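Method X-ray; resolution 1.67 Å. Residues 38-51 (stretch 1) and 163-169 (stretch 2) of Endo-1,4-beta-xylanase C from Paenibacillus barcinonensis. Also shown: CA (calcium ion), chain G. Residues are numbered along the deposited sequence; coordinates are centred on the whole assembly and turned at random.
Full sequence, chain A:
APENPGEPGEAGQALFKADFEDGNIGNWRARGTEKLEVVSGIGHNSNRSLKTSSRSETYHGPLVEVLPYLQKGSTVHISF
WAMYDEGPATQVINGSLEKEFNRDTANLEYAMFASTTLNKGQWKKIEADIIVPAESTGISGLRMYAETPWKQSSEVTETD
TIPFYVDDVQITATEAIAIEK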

# COMPACT_ATOMS: atom_id res chain seq x y z
N VAL A 38 12.92 4.89 3.37
CA VAL A 38 12.38 6.15 3.87
C VAL A 38 13.32 7.29 3.47
O VAL A 38 14.49 7.32 3.90
CB VAL A 38 12.24 6.13 5.42
CG1 VAL A 38 11.66 7.43 5.93
CG2 VAL A 38 11.37 4.96 5.87
N VAL A 39 12.82 8.19 2.64
CA VAL A 39 13.65 9.26 2.07
C VAL A 39 13.32 10.56 2.80
O VAL A 39 12.29 10.68 3.42
CB VAL A 39 13.38 9.47 0.55
CG1 VAL A 39 13.67 8.21 -0.22
CG2 VAL A 39 11.96 10.01 0.30
N SER A 40 14.27 11.51 2.77
CA SER A 40 13.93 12.81 3.27
C SER A 40 14.03 13.88 2.15
O SER A 40 14.77 13.72 1.19
CB SER A 40 14.82 13.18 4.49
OG SER A 40 16.11 13.58 4.03
N GLY A 41 13.27 14.95 2.32
CA GLY A 41 13.12 15.99 1.32
C GLY A 41 12.01 15.77 0.34
O GLY A 41 11.79 16.57 -0.56
N ILE A 42 11.27 14.66 0.52
CA ILE A 42 10.08 14.35 -0.30
C ILE A 42 9.04 13.80 0.69
O ILE A 42 9.33 12.83 1.42
CB ILE A 42 10.34 13.27 -1.37
CG1 ILE A 42 11.24 13.84 -2.50
CG2 ILE A 42 9.01 12.77 -1.94
CD1 ILE A 42 10.54 14.81 -3.41
N GLY A 43 7.88 14.45 0.73
CA GLY A 43 6.86 14.14 1.69
C GLY A 43 5.53 14.82 1.41
O GLY A 43 5.49 15.78 0.65
N HIS A 44 4.42 14.30 1.97
CA HIS A 44 3.14 14.97 1.89
C HIS A 44 3.04 16.00 3.00
O HIS A 44 2.92 15.66 4.17
CB HIS A 44 1.92 13.99 2.00
CG HIS A 44 0.59 14.68 2.01
ND1 HIS A 44 0.13 15.52 1.00
CD2 HIS A 44 -0.39 14.64 2.95
CE1 HIS A 44 -1.09 15.94 1.31
NE2 HIS A 44 -1.42 15.44 2.50
N ASN A 45 3.20 17.26 2.63
CA ASN A 45 3.26 18.35 3.61
C ASN A 45 4.25 18.05 4.76
O ASN A 45 3.98 18.32 5.94
CB ASN A 45 1.87 18.66 4.17
CG ASN A 45 0.87 19.20 3.14
OD1 ASN A 45 -0.30 18.88 3.20
ND2 ASN A 45 1.32 20.05 2.25
N SER A 46 5.40 17.47 4.41
CA SER A 46 6.39 17.02 5.39
C SER A 46 7.67 16.68 4.69
O SER A 46 7.75 16.78 3.47
CB SER A 46 5.88 15.82 6.17
OG SER A 46 5.49 14.71 5.32
N ASN A 47 8.64 16.24 5.46
CA ASN A 47 9.97 16.00 4.97
C ASN A 47 10.31 14.57 4.64
O ASN A 47 11.31 14.29 3.95
CB ASN A 47 11.00 16.57 5.98
CG ASN A 47 12.42 16.63 5.41
OD1 ASN A 47 12.66 17.23 4.36
ND2 ASN A 47 13.37 16.00 6.11
N ARG A 48 9.49 13.62 5.09
CA ARG A 48 9.81 12.21 4.90
C ARG A 48 8.61 11.40 4.41
O ARG A 48 7.45 11.72 4.73
CB ARG A 48 10.39 11.60 6.18
CG ARG A 48 11.62 12.38 6.68
CD ARG A 48 12.50 11.63 7.61
NE ARG A 48 13.51 12.53 8.19
CZ ARG A 48 14.36 12.20 9.16
NH1 ARG A 48 14.37 10.98 9.65
NH2 ARG A 48 15.21 13.11 9.62
N SER A 49 8.92 10.36 3.64
CA SER A 49 7.87 9.48 3.06
C SER A 49 8.51 8.20 2.64
O SER A 49 9.69 8.02 2.76
CB SER A 49 7.18 10.22 1.92
OG SER A 49 8.07 10.45 0.84
N LEU A 50 7.70 7.24 2.15
CA LEU A 50 8.22 5.95 1.83
C LEU A 50 8.24 5.78 0.34
O LEU A 50 7.21 5.76 -0.31
CB LEU A 50 7.29 4.87 2.44
CG LEU A 50 7.75 3.42 2.18
CD1 LEU A 50 9.17 3.19 2.65
CD2 LEU A 50 6.73 2.49 2.85
N LYS A 51 9.47 5.69 -0.24
CA LYS A 51 9.67 5.51 -1.63
C LYS A 51 9.83 4.05 -1.97
O LYS A 51 10.63 3.38 -1.34
CB LYS A 51 10.88 6.28 -2.14
CG LYS A 51 11.03 6.26 -3.68
CD LYS A 51 12.32 6.97 -4.17
CE LYS A 51 12.23 7.15 -5.71
NZ LYS A 51 13.05 8.27 -6.24
CA CA G . 5.65 12.21 6.10
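Stretch 2, residues 163-169: PFYVDDV

Stretch 2 is mostly extended. Its strand begins at Phe164 and continues past Val169; Asp168, with phi/psi 53/50, departs from the extended conformation. It lies beside strand 48-51 in a broadly antiparallel sense. The N-to-C directions make an angle of 136°, and the axes approach to 4.7 Å.

Leu50 and Val166 form the hydrogen-bonded pair, with CA atoms 5.3 Å apart. Leu50 N donates to Val166 O, and Val166 N to Leu50 O, both at 2.9 Å. Lys51 and Tyr165 are the neighbouring non-hydrogen-bonded pair, with CA atoms 4.4 Å apart. One water donates to both Leu50 O (2.8 Å) and Phe164 O (2.9 Å).

Leu50 (chi1 t, chi2 p) and Val166 (chi1 m) share one face, where Leu50 CB meets Val166 CG2 at 3.9 Å. Phe164, with chi1 p, points away from stretch 1.

Tyr165 and Lys51 share the other face. Tyr165 has chi1 m and chi2 83°, which carries the ring across strand 48-51, so that the end of the side chain comes nearer to stretch 1. Ile42, m at both chi angles, places CG2 over one ring face, 3.7 Å from the centroid of the Tyr165 ring, in a CH-pi contact. Val39, also m, brings CG2 to the ring edge, 4.0 Å from Tyr165 CE2. Lys51 is t at all four chi angles. This extended chain carries NZ to the end of the tyrosine, where Lys51 NZ donates to Tyr165 OH at 2.9 Å. Lys51 CE also packs 4.1 Å from Pro163 CB. Ser49, with chi1 p, turns its hydroxyl back to its own stretch: Ser49 OG donates to Ile42 O at 2.8 Å.

With chi1 t and chi2 9°, Asp167 presents both OD1 and OD2 to the calcium ion, each 2.5 Å from it. Asp167 OD2 also accepts from His44 N at 2.8 Å. From stretch 1 the ion takes Ser46 OG at 2.6 Å and Arg48 O at 2.3 Å. Chi1 p in Ser46 suits two roles, because Ser46 OG also donates to His44 O at 3.0 Å. A water and two atoms from elsewhere in the structure complete the coordination. That water lies 2.2 Å from the ion and donates to Asp168 OD1 at 2.8 Å, an indirect link.

The CA-to-CB bond of Asp168 points toward stretch 1, and chi1 is m. Asp168 OD2 lies near the plane of the His44 ring (chi1 t, chi2 59°), 3.0 Å from His44 CD2.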

# COMPACT_ATOMS: atom_id res chain seq x y z
N PRO A 163 8.62 4.15 -10.08
CA PRO A 163 8.72 4.31 -8.63
C PRO A 163 7.67 5.28 -8.11
O PRO A 163 7.17 6.13 -8.87
CB PRO A 163 10.12 4.91 -8.43
CG PRO A 163 10.36 5.68 -9.70
CD PRO A 163 9.69 4.90 -10.81
N PHE A 164 7.29 5.17 -6.84
CA PHE A 164 6.32 6.07 -6.25
C PHE A 164 6.45 6.12 -4.71
O PHE A 164 7.09 5.29 -4.12
CB PHE A 164 4.87 5.72 -6.66
CG PHE A 164 4.37 4.39 -6.15
CD1 PHE A 164 3.86 4.28 -4.89
CD2 PHE A 164 4.41 3.28 -6.96
CE1 PHE A 164 3.41 3.05 -4.43
CE2 PHE A 164 3.92 2.06 -6.52
CZ PHE A 164 3.43 1.97 -5.24
N TYR A 165 5.87 7.17 -4.17
CA TYR A 165 5.92 7.52 -2.75
C TYR A 165 4.58 7.31 -2.11
O TYR A 165 3.56 7.54 -2.74
CB TYR A 165 6.29 9.02 -2.57
CG TYR A 165 7.60 9.40 -3.27
CD1 TYR A 165 7.60 9.70 -4.64
CD2 TYR A 165 8.80 9.35 -2.58
CE1 TYR A 165 8.82 10.03 -5.30
CE2 TYR A 165 10.02 9.64 -3.20
CZ TYR A 165 9.99 10.01 -4.57
OH TYR A 165 11.18 10.30 -5.20
N VAL A 166 4.58 6.85 -0.86
CA VAL A 166 3.38 6.94 -0.02
C VAL A 166 3.67 7.62 1.32
O VAL A 166 4.83 7.61 1.75
CB VAL A 166 2.72 5.56 0.32
CG1 VAL A 166 2.30 4.83 -0.97
CG2 VAL A 166 3.62 4.68 1.15
N ASP A 167 2.67 8.23 1.91
CA ASP A 167 2.80 8.97 3.17
C ASP A 167 1.44 9.07 3.88
O ASP A 167 0.39 8.83 3.29
CB ASP A 167 3.36 10.40 2.89
CG ASP A 167 4.06 11.02 4.06
OD1 ASP A 167 4.33 10.36 5.11
OD2 ASP A 167 4.40 12.21 3.90
N ASP A 168 1.48 9.40 5.17
CA ASP A 168 0.28 9.71 5.96
C ASP A 168 -0.79 8.58 5.88
O ASP A 168 -1.97 8.84 5.58
CB ASP A 168 -0.30 11.08 5.59
CG ASP A 168 0.56 12.24 6.09
OD1 ASP A 168 1.38 12.06 7.05
OD2 ASP A 168 0.45 13.35 5.49
N VAL A 169 -0.35 7.36 6.11
CA VAL A 169 -1.21 6.18 6.12
C VAL A 169 -1.92 6.17 7.46
O VAL A 169 -1.28 6.33 8.52
CB VAL A 169 -0.40 4.88 6.01
CG1 VAL A 169 -1.35 3.71 5.99
CG2 VAL A 169 0.45 4.86 4.74
O HOH W 1 6.00 3.80 -1.88
O HOH W 2 3.94 13.16 7.12